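Side-chain contacts in nucleoside diphosphate kinase (Pyrobaculum aerophilum, PDB 1XQI), which probably makes nucleoside triphosphates other than ATP by passing the ATP gamma phosphate to nucleoside diphosphates through a phosphorylated enzyme intermediate: residues A[128-131]-A[132-136]; A[173-176]-A[177-181]; A[186-190]-A[191-195]. The protein carries 6 engineered substitutions. All blocks are in the same frame, centred on the assembly; numbering follows the deposited sequence.

Contact 1 of 3, residues A[128-131]-A[132-136]; sequences VEIV and RKLVG
V131 and V135 stand one turn apart on the inner side of helix 127-135. CG1 of V131 lies 4.4 Å from CG2 of V135. V131 has CG1 anti to its backbone N (chi1 174°), and this branch runs on along the helix to its neighbour. The two valines are buried. V131 reaches T18 and L20 of strand 17-22, and V135 reaches L20 and V171. CG2 of V135 also sits 3.2 Å from the carbonyl O of V131, alongside the backbone. V128 continues this inner row; its CG1 is 4.2 Å from CD of R132.

The neighbouring flank is looser. I130 and L134 lie side by side and point the same way, with CG2 of I130 4.2 Å from CD2 of L134. Both are partly exposed. E129, R132 and K133 are exposed. The CB of K133 rests near the carbonyls of E129 and I130, and its chain then bends at chi3. The carboxylate of E129 turns back to a salt bridge with R126. The first carbons of R132 run past the carbonyl O of V128, and the chain then lies against D175.

Under both flanks runs the i to i+4 bonding of an alpha-helix. The bond from L134 N to I130 O is 2.7 Å, and the donor lies nearly along the C=O axis. That from V135 N to V131 O is longer, 3.1 Å, and more bent (139° at the hydrogen). G136 then leaves the helix with positive phi. The chemistry is that of an amphipathic helix: a valine row faces the sheet, and the charged groups face outward. R132 carries an ATP-binding role by similarity; in related kinases the matching arginine probably meets the phosphates.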
ATOM      1  N   VAL A 128      -6.339  11.028  14.814  1.00 28.57           N
ATOM      2  CA  VAL A 128      -5.947  12.265  14.150  1.00 28.85           C
ATOM      3  C   VAL A 128      -4.800  12.909  14.897  1.00 30.10           C
ATOM      4  O   VAL A 128      -3.774  13.239  14.271  1.00 30.55           O
ATOM      5  CB  VAL A 128      -7.160  13.244  13.955  1.00 29.24           C
ATOM      6  CG1 VAL A 128      -6.724  14.671  13.559  1.00 27.74           C
ATOM      7  CG2 VAL A 128      -8.101  12.721  12.914  1.00 29.23           C
ATOM      8  N   GLU A 129      -4.955  13.080  16.216  1.00 31.09           N
ATOM      9  CA  GLU A 129      -3.866  13.601  17.036  1.00 32.83           C
ATOM     10  C   GLU A 129      -2.642  12.653  17.042  1.00 32.16           C
ATOM     11  O   GLU A 129      -1.494  13.136  16.971  1.00 31.34           O
ATOM     12  CB  GLU A 129      -4.266  13.778  18.493  1.00 33.31           C
ATOM     13  CG  GLU A 129      -5.529  14.461  18.761  1.00 39.73           C
ATOM     14  CD  GLU A 129      -6.116  13.974  20.099  1.00 49.64           C
ATOM     15  OE1 GLU A 129      -7.366  13.717  20.127  1.00 51.41           O
ATOM     16  OE2 GLU A 129      -5.324  13.813  21.101  1.00 50.51           O
ATOM     17  N   ILE A 130      -2.908  11.345  17.197  1.00 31.37           N
ATOM     18  CA  ILE A 130      -1.862  10.312  17.280  1.00 31.10           C
ATOM     19  C   ILE A 130      -0.901  10.440  16.083  1.00 30.04           C
ATOM     20  O   ILE A 130       0.311  10.685  16.266  1.00 30.61           O
ATOM     21  CB  ILE A 130      -2.447   8.853  17.351  1.00 31.39           C
ATOM     22  CG1 ILE A 130      -3.091   8.550  18.697  1.00 29.22           C
ATOM     23  CG2 ILE A 130      -1.356   7.820  17.011  1.00 32.92           C
ATOM     24  CD1 ILE A 130      -2.283   9.015  19.869  1.00 31.17           C
ATOM     25  N   VAL A 131      -1.477  10.313  14.888  1.00 28.24           N
ATOM     26  CA  VAL A 131      -0.818  10.542  13.602  1.00 26.73           C
ATOM     27  C   VAL A 131      -0.177  11.932  13.471  1.00 27.46           C
ATOM     28  O   VAL A 131       0.961  12.060  13.015  1.00 28.24           O
ATOM     29  CB  VAL A 131      -1.785  10.226  12.416  1.00 26.18           C
ATOM     30  CG1 VAL A 131      -1.180  10.602  11.089  1.00 23.37           C
ATOM     31  CG2 VAL A 131      -2.200   8.715  12.451  1.00 23.42           C
ATOM     32  N   ARG A 132      -0.875  12.987  13.852  1.00 27.67           N
ATOM     33  CA  ARG A 132      -0.201  14.270  13.963  1.00 27.51           C
ATOM     34  C   ARG A 132       1.001  14.259  14.921  1.00 26.18           C
ATOM     35  O   ARG A 132       2.057  14.836  14.606  1.00 26.26           O
ATOM     36  CB  ARG A 132      -1.185  15.356  14.338  1.00 28.89           C
ATOM     37  CG  ARG A 132      -1.952  15.892  13.167  1.00 31.84           C
ATOM     38  CD  ARG A 132      -3.057  16.785  13.701  1.00 37.90           C
ATOM     39  NE  ARG A 132      -2.920  18.118  13.140  1.00 43.28           N
ATOM     40  CZ  ARG A 132      -2.567  19.182  13.847  1.00 44.70           C
ATOM     41  NH1 ARG A 132      -2.324  19.081  15.160  1.00 45.51           N
ATOM     42  NH2 ARG A 132      -2.466  20.348  13.238  1.00 45.26           N
ATOM     43  N   LYS A 133       0.866  13.592  16.066  1.00 24.57           N
ATOM     44  CA  LYS A 133       1.973  13.482  17.012  1.00 23.31           C
ATOM     45  C   LYS A 133       3.147  12.701  16.394  1.00 24.40           C
ATOM     46  O   LYS A 133       4.307  13.168  16.440  1.00 24.65           O
ATOM     47  CB  LYS A 133       1.529  12.865  18.349  1.00 22.89           C
ATOM     48  CG  LYS A 133       2.537  13.033  19.516  1.00 20.97           C
ATOM     49  CD  LYS A 133       2.268  12.050  20.687  1.00 21.90           C
ATOM     50  CE  LYS A 133       2.018  10.594  20.129  1.00 23.12           C
ATOM     51  NZ  LYS A 133       1.823   9.583  21.181  1.00 23.04           N
ATOM     52  N   LEU A 134       2.854  11.531  15.816  1.00 23.73           N
ATOM     53  CA  LEU A 134       3.892  10.690  15.243  1.00 24.14           C
ATOM     54  C   LEU A 134       4.674  11.350  14.086  1.00 24.36           C
ATOM     55  O   LEU A 134       5.867  11.065  13.892  1.00 24.45           O
ATOM     56  CB  LEU A 134       3.298   9.367  14.786  1.00 23.94           C
ATOM     57  CG  LEU A 134       3.359   8.154  15.711  1.00 26.01           C
ATOM     58  CD1 LEU A 134       3.143   8.550  17.135  1.00 25.86           C
ATOM     59  CD2 LEU A 134       2.352   7.056  15.305  1.00 25.23           C
ATOM     60  N   VAL A 135       4.004  12.223  13.327  1.00 23.96           N
ATOM     61  CA  VAL A 135       4.556  12.816  12.114  1.00 22.60           C
ATOM     62  C   VAL A 135       5.507  13.941  12.436  1.00 23.83           C
ATOM     63  O   VAL A 135       6.579  14.045  11.815  1.00 22.96           O
ATOM     64  CB  VAL A 135       3.428  13.300  11.214  1.00 23.21           C
ATOM     65  CG1 VAL A 135       3.844  14.466  10.320  1.00 21.16           C
ATOM     66  CG2 VAL A 135       2.893  12.152  10.412  1.00 20.35           C
ATOM     67  N   GLY A 136       5.124  14.778  13.416  1.00 24.83           N
ATOM     68  CA  GLY A 136       5.927  15.905  13.854  1.00 25.48           C
ATOM     69  C   GLY A 136       5.556  17.218  13.186  1.00 27.07           C
ATOM     70  O   GLY A 136       4.713  17.245  12.274  1.00 27.02           O
TER

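Contact 2 of 3, residues A[173-176]-A[177-181]; sequences ASDS and PSEAE
This is a helix N-cap, formed where the loop after strand 171-173 enters helix 177-187. S176 is the capping residue. Its OG lies between its own backbone N and carbonyl carbon (chi1 74°), which turns it over the first turn of the helix. There it accepts a nearly straight bond from E179 N, 3.2 Å long and 168° at the hydrogen. The carbonyl O of S176 takes A180 N at 2.8 Å. One residue thus serves two of the amides at the helix start, and P177, the first helical residue, has no N-H to offer.

D175 and E179 meet just beside the cap. OD2 of D175 touches CB of E179 at 3.6 Å, but the two carboxylates stay apart, with OD2 of D175 5.0 Å from OE2 of E179. E179 is bent at chi2, and its OE1 forms a salt bridge with R182, which probably eases the like charges. S174 packs OG and CB on the methyl of A180, and OG hydrogen-bonds to E183.

The loop lies between strand and helix: S174 pairs by backbone with L19 of strand 17-22, while D175 and A180 lean on R132 and V128 of helix 127-135.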
ATOM      1  N   ALA A 173      -1.297  14.863   6.840  1.00 24.89           N
ATOM      2  CA  ALA A 173      -2.167  14.227   7.807  1.00 26.11           C
ATOM      3  C   ALA A 173      -3.378  15.129   8.044  1.00 27.06           C
ATOM      4  O   ALA A 173      -3.221  16.371   8.111  1.00 26.74           O
ATOM      5  CB  ALA A 173      -1.441  13.978   9.131  1.00 24.91           C
ATOM      6  N   SER A 174      -4.573  14.521   8.179  1.00 27.07           N
ATOM      7  CA  SER A 174      -5.745  15.296   8.482  1.00 28.19           C
ATOM      8  C   SER A 174      -5.474  16.010   9.792  1.00 28.77           C
ATOM      9  O   SER A 174      -4.836  15.453  10.696  1.00 27.25           O
ATOM     10  CB  SER A 174      -6.999  14.441   8.583  1.00 28.96           C
ATOM     11  OG  SER A 174      -7.255  13.755   7.363  1.00 32.04           O
ATOM     12  N   ASP A 175      -5.918  17.265   9.859  1.00 30.02           N
ATOM     13  CA  ASP A 175      -5.588  18.115  10.981  1.00 32.23           C
ATOM     14  C   ASP A 175      -6.747  18.220  11.895  1.00 31.91           C
ATOM     15  O   ASP A 175      -6.674  19.009  12.806  1.00 32.79           O
ATOM     16  CB  ASP A 175      -5.132  19.533  10.556  1.00 32.59           C
ATOM     17  CG  ASP A 175      -6.310  20.435  10.088  1.00 37.89           C
ATOM     18  OD1 ASP A 175      -6.072  21.660   9.902  1.00 42.69           O
ATOM     19  OD2 ASP A 175      -7.468  19.929   9.899  1.00 38.52           O
ATOM     20  N   SER A 176      -7.822  17.485  11.628  1.00 32.70           N
ATOM     21  CA  SER A 176      -8.997  17.410  12.542  1.00 34.18           C
ATOM     22  C   SER A 176      -9.931  16.300  12.069  1.00 35.12           C
ATOM     23  O   SER A 176      -9.928  16.027  10.866  1.00 35.02           O
ATOM     24  CB  SER A 176      -9.772  18.748  12.599  1.00 33.92           C
ATOM     25  OG  SER A 176     -10.524  18.952  11.424  1.00 33.57           O
ATOM     26  N   PRO A 177     -10.742  15.669  12.987  1.00 36.31           N
ATOM     27  CA  PRO A 177     -11.710  14.625  12.522  1.00 36.42           C
ATOM     28  C   PRO A 177     -12.616  15.140  11.406  1.00 36.87           C
ATOM     29  O   PRO A 177     -12.868  14.435  10.433  1.00 37.34           O
ATOM     30  CB  PRO A 177     -12.557  14.312  13.760  1.00 35.87           C
ATOM     31  CG  PRO A 177     -12.154  15.313  14.822  1.00 35.96           C
ATOM     32  CD  PRO A 177     -10.815  15.871  14.451  1.00 36.28           C
ATOM     33  N   SER A 178     -13.071  16.382  11.535  1.00 37.05           N
ATOM     34  CA  SER A 178     -13.940  16.994  10.540  1.00 37.66           C
ATOM     35  C   SER A 178     -13.289  16.928   9.153  1.00 37.10           C
ATOM     36  O   SER A 178     -13.841  16.411   8.171  1.00 36.83           O
ATOM     37  CB  SER A 178     -14.221  18.457  10.945  1.00 37.91           C
ATOM     38  OG  SER A 178     -15.147  19.054  10.057  1.00 40.15           O
ATOM     39  N   GLU A 179     -12.081  17.456   9.097  1.00 37.04           N
ATOM     40  CA  GLU A 179     -11.296  17.415   7.895  1.00 37.06           C
ATOM     41  C   GLU A 179     -10.958  15.965   7.436  1.00 36.47           C
ATOM     42  O   GLU A 179     -10.923  15.669   6.232  1.00 35.96           O
ATOM     43  CB  GLU A 179     -10.063  18.277   8.120  1.00 37.27           C
ATOM     44  CG  GLU A 179      -9.534  18.861   6.855  1.00 39.87           C
ATOM     45  CD  GLU A 179     -10.364  20.008   6.248  1.00 38.98           C
ATOM     46  OE1 GLU A 179     -11.607  20.065   6.372  1.00 37.18           O
ATOM     47  OE2 GLU A 179      -9.729  20.828   5.581  1.00 38.06           O
ATOM     48  N   ALA A 180     -10.760  15.055   8.386  1.00 35.90           N
ATOM     49  CA  ALA A 180     -10.536  13.643   8.047  1.00 35.49           C
ATOM     50  C   ALA A 180     -11.729  12.973   7.378  1.00 35.02           C
ATOM     51  O   ALA A 180     -11.545  12.327   6.353  1.00 35.52           O
ATOM     52  CB  ALA A 180     -10.045  12.838   9.253  1.00 35.23           C
ATOM     53  N   GLU A 181     -12.950  13.124   7.901  1.00 34.94           N
ATOM     54  CA  GLU A 181     -14.119  12.543   7.192  1.00 34.55           C
ATOM     55  C   GLU A 181     -14.219  13.102   5.745  1.00 34.07           C
ATOM     56  O   GLU A 181     -14.628  12.405   4.813  1.00 34.10           O
ATOM     57  CB  GLU A 181     -15.450  12.677   7.993  1.00 33.41           C
TER

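Contact 3 of 3, residues A[186-190]-A[191-195]; sequences FWFRE and EEVLE
R189 and E192 stack their charged ends. The guanidinium and carboxylate planes are 14° apart, and OE1 of E192 sits 3.3 Å above the centre of the guanidinium. The R189 NH1 to E192 OE1 distance is 3.5 Å. This is a salt bridge by charge alone, since no N-H points at the oxygen. R189 gets there by bending at chi2 and chi3 (89° and 63°), which folds the chain back over E192. OE1 of E192 also has a long, weak ion pair with K50.

The backbone beneath makes a tight turn. E192 N donates to R189 O at 3.1 Å, and V193 N to E190 O at 3.2 Å. In both bonds the donor stands well above the carbonyl plane. These two i to i+3 bonds satisfy both amides. The carbonyl O of W187 accepts from K50, so K50 holds W187 by a hydrogen bond and E192 only weakly. Without the E192 carboxylate, as with an alanine here, the R189 guanidinium would probably lose its stacked countercharge and be free to turn.

The apolar part involves F188 and V193. CG2 of V193 meets CB of F188 at 3.5 Å, and the two side chains cross at about a right angle. CD2 of F188 lies 3.9 Å from CB of E192.

F188 leaves helix 177-187 and packs on V119 and V121 of strand 117-123 and on A48 of strand 45-52. The backbone pairing of L194 with V47 ties the tail to strand 45-52, and V193 also reaches V47. E195 makes a salt bridge with K123, and L194 packs on K53 of the second subunit.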
ATOM      1  N   PHE A 186     -13.144  12.016  -0.097  1.00 38.57           N
ATOM      2  CA  PHE A 186     -12.501  12.531  -1.305  1.00 37.85           C
ATOM      3  C   PHE A 186     -11.736  11.481  -2.096  1.00 37.84           C
ATOM      4  O   PHE A 186     -11.863  11.453  -3.308  1.00 38.51           O
ATOM      5  CB  PHE A 186     -11.574  13.720  -0.982  1.00 36.83           C
ATOM      6  CG  PHE A 186     -10.920  14.291  -2.196  1.00 36.99           C
ATOM      7  CD1 PHE A 186     -11.554  15.287  -2.937  1.00 34.77           C
ATOM      8  CD2 PHE A 186      -9.690  13.798  -2.640  1.00 35.65           C
ATOM      9  CE1 PHE A 186     -10.966  15.787  -4.098  1.00 35.73           C
ATOM     10  CE2 PHE A 186      -9.090  14.304  -3.784  1.00 35.66           C
ATOM     11  CZ  PHE A 186      -9.729  15.297  -4.515  1.00 35.36           C
ATOM     12  N   TRP A 187     -10.935  10.648  -1.413  1.00 38.10           N
ATOM     13  CA  TRP A 187     -10.087   9.616  -2.037  1.00 37.81           C
ATOM     14  C   TRP A 187     -10.675   8.204  -2.127  1.00 39.02           C
ATOM     15  O   TRP A 187     -10.201   7.424  -2.932  1.00 39.48           O
ATOM     16  CB  TRP A 187      -8.770   9.494  -1.280  1.00 37.33           C
ATOM     17  CG  TRP A 187      -7.830  10.639  -1.431  1.00 35.60           C
ATOM     18  CD1 TRP A 187      -7.473  11.546  -0.470  1.00 34.54           C
ATOM     19  CD2 TRP A 187      -7.104  10.992  -2.607  1.00 34.82           C
ATOM     20  NE1 TRP A 187      -6.582  12.468  -0.989  1.00 35.02           N
ATOM     21  CE2 TRP A 187      -6.324  12.144  -2.291  1.00 34.97           C
ATOM     22  CE3 TRP A 187      -7.051  10.468  -3.911  1.00 34.40           C
ATOM     23  CZ2 TRP A 187      -5.488  12.770  -3.224  1.00 37.00           C
ATOM     24  CZ3 TRP A 187      -6.219  11.089  -4.848  1.00 35.92           C
ATOM     25  CH2 TRP A 187      -5.452  12.242  -4.498  1.00 37.22           C
ATOM     26  N   PHE A 188     -11.664   7.861  -1.301  1.00 40.49           N
ATOM     27  CA  PHE A 188     -12.177   6.485  -1.228  1.00 42.60           C
ATOM     28  C   PHE A 188     -13.700   6.393  -1.340  1.00 45.70           C
ATOM     29  O   PHE A 188     -14.423   7.120  -0.654  1.00 45.38           O
ATOM     30  CB  PHE A 188     -11.684   5.765   0.060  1.00 41.09           C
ATOM     31  CG  PHE A 188     -10.173   5.689   0.173  1.00 38.80           C
ATOM     32  CD1 PHE A 188      -9.473   6.604   0.954  1.00 35.49           C
ATOM     33  CD2 PHE A 188      -9.458   4.738  -0.535  1.00 36.52           C
ATOM     34  CE1 PHE A 188      -8.105   6.576   1.049  1.00 33.84           C
ATOM     35  CE2 PHE A 188      -8.062   4.688  -0.455  1.00 37.04           C
ATOM     36  CZ  PHE A 188      -7.380   5.607   0.338  1.00 38.37           C
ATOM     37  N   ARG A 189     -14.190   5.495  -2.200  1.00 49.56           N
ATOM     38  CA  ARG A 189     -15.618   5.132  -2.167  1.00 53.78           C
ATOM     39  C   ARG A 189     -15.863   4.372  -0.870  1.00 55.54           C
ATOM     40  O   ARG A 189     -14.931   3.868  -0.263  1.00 55.71           O
ATOM     41  CB  ARG A 189     -16.015   4.245  -3.358  1.00 54.22           C
ATOM     42  CG  ARG A 189     -16.172   4.955  -4.717  1.00 57.49           C
ATOM     43  CD  ARG A 189     -14.858   5.005  -5.507  1.00 63.63           C
ATOM     44  NE  ARG A 189     -14.301   3.684  -5.885  1.00 67.17           N
ATOM     45  CZ  ARG A 189     -13.145   3.510  -6.551  1.00 68.52           C
ATOM     46  NH1 ARG A 189     -12.417   4.569  -6.925  1.00 68.27           N
ATOM     47  NH2 ARG A 189     -12.709   2.281  -6.858  1.00 68.24           N
ATOM     48  N   GLU A 190     -17.111   4.291  -0.435  1.00 58.75           N
ATOM     49  CA  GLU A 190     -17.475   3.498   0.751  1.00 61.10           C
ATOM     50  C   GLU A 190     -16.836   2.103   0.771  1.00 62.06           C
ATOM     51  O   GLU A 190     -16.317   1.661   1.794  1.00 62.43           O
ATOM     52  CB  GLU A 190     -19.002   3.385   0.841  1.00 61.85           C
ATOM     53  CG  GLU A 190     -19.654   4.670   1.324  1.00 65.53           C
ATOM     54  CD  GLU A 190     -18.826   5.310   2.445  1.00 69.90           C
ATOM     55  OE1 GLU A 190     -18.222   6.387   2.200  1.00 71.69           O
ATOM     56  OE2 GLU A 190     -18.748   4.711   3.550  1.00 70.16           O
ATOM     57  N   GLU A 191     -16.851   1.446  -0.386  1.00 63.17           N
ATOM     58  CA  GLU A 191     -16.442   0.056  -0.534  1.00 64.22           C
ATOM     59  C   GLU A 191     -14.936  -0.152  -0.321  1.00 64.02           C
ATOM     60  O   GLU A 191     -14.492  -1.266  -0.028  1.00 64.21           O
ATOM     61  CB  GLU A 191     -16.855  -0.480  -1.922  1.00 64.83           C
ATOM     62  CG  GLU A 191     -18.340  -0.298  -2.303  1.00 67.37           C
ATOM     63  CD  GLU A 191     -18.566   0.963  -3.144  1.00 70.30           C
ATOM     64  OE1 GLU A 191     -18.473   0.887  -4.400  1.00 71.05           O
ATOM     65  OE2 GLU A 191     -18.835   2.029  -2.541  1.00 69.96           O
ATOM     66  N   GLU A 192     -14.151   0.911  -0.479  1.00 63.71           N
ATOM     67  CA  GLU A 192     -12.702   0.827  -0.292  1.00 63.13           C
ATOM     68  C   GLU A 192     -12.244   1.075   1.143  1.00 61.72           C
ATOM     69  O   GLU A 192     -11.127   0.697   1.481  1.00 62.46           O
ATOM     70  CB  GLU A 192     -11.969   1.778  -1.242  1.00 63.14           C
ATOM     71  CG  GLU A 192     -12.170   1.493  -2.719  1.00 64.40           C
ATOM     72  CD  GLU A 192     -11.262   2.345  -3.596  1.00 65.48           C
ATOM     73  OE1 GLU A 192     -11.504   3.577  -3.692  1.00 67.64           O
ATOM     74  OE2 GLU A 192     -10.308   1.774  -4.192  1.00 68.84           O
ATOM     75  N   VAL A 193     -13.077   1.716   1.970  1.00 60.36           N
ATOM     76  CA  VAL A 193     -12.745   1.950   3.386  1.00 59.39           C
ATOM     77  C   VAL A 193     -13.405   0.836   4.165  1.00 59.27           C
ATOM     78  O   VAL A 193     -14.581   0.914   4.564  1.00 59.71           O
ATOM     79  CB  VAL A 193     -13.224   3.326   3.937  1.00 59.31           C
ATOM     80  CG1 VAL A 193     -12.840   3.486   5.406  1.00 57.23           C
ATOM     81  CG2 VAL A 193     -12.661   4.452   3.123  1.00 58.82           C
ATOM     82  N   LEU A 194     -12.638  -0.215   4.391  1.00 58.48           N
ATOM     83  CA  LEU A 194     -13.238  -1.473   4.810  1.00 57.81           C
ATOM     84  C   LEU A 194     -13.397  -1.723   6.331  1.00 56.83           C
ATOM     85  O   LEU A 194     -12.408  -1.713   7.100  1.00 56.71           O
ATOM     86  CB  LEU A 194     -12.584  -2.639   4.048  1.00 57.97           C
ATOM     87  CG  LEU A 194     -11.109  -2.542   3.703  1.00 57.94           C
ATOM     88  CD1 LEU A 194     -10.362  -3.144   4.880  1.00 57.49           C
ATOM     89  CD2 LEU A 194     -10.773  -3.247   2.363  1.00 56.55           C
ATOM     90  N   GLU A 195     -14.663  -1.923   6.733  1.00 55.41           N
ATOM     91  CA  GLU A 195     -15.030  -2.175   8.137  1.00 54.78           C
ATOM     92  C   GLU A 195     -15.278  -3.674   8.341  1.00 54.21           C
ATOM     93  O   GLU A 195     -14.292  -4.444   8.222  1.00 52.48           O
ATOM     94  CB  GLU A 195     -16.280  -1.351   8.572  1.00 54.88           C
ATOM     95  CG  GLU A 195     -16.158   0.212   8.368  1.00 53.60           C
ATOM     96  CD  GLU A 195     -14.953   0.851   9.126  1.00 50.66           C
ATOM     97  OE1 GLU A 195     -14.617   2.039   8.826  1.00 48.21           O
ATOM     98  OE2 GLU A 195     -14.344   0.168  10.027  1.00 47.84           O
TER

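How the contacts relate
The contacts follow one another in the C-terminal part of the chain. Contacts 1 and 2 have centres 12 Å apart and touch: NE of R132 packs 3.4 Å from CA of D175. Contacts 2 and 3 lie near the two ends of helix 177-187, with centres 15 Å apart and no touch. Contacts 1 and 3 are 22 Å apart between centres. The antiparallel sheet is their common ground, and strand 17-22 meets residues of all three. Contact 2 lies next to the predicted phosphohistidine H172; contact 1 holds R132 and touches R149, both ATP-binding by similarity. Contact 3 leads to the subunit interface.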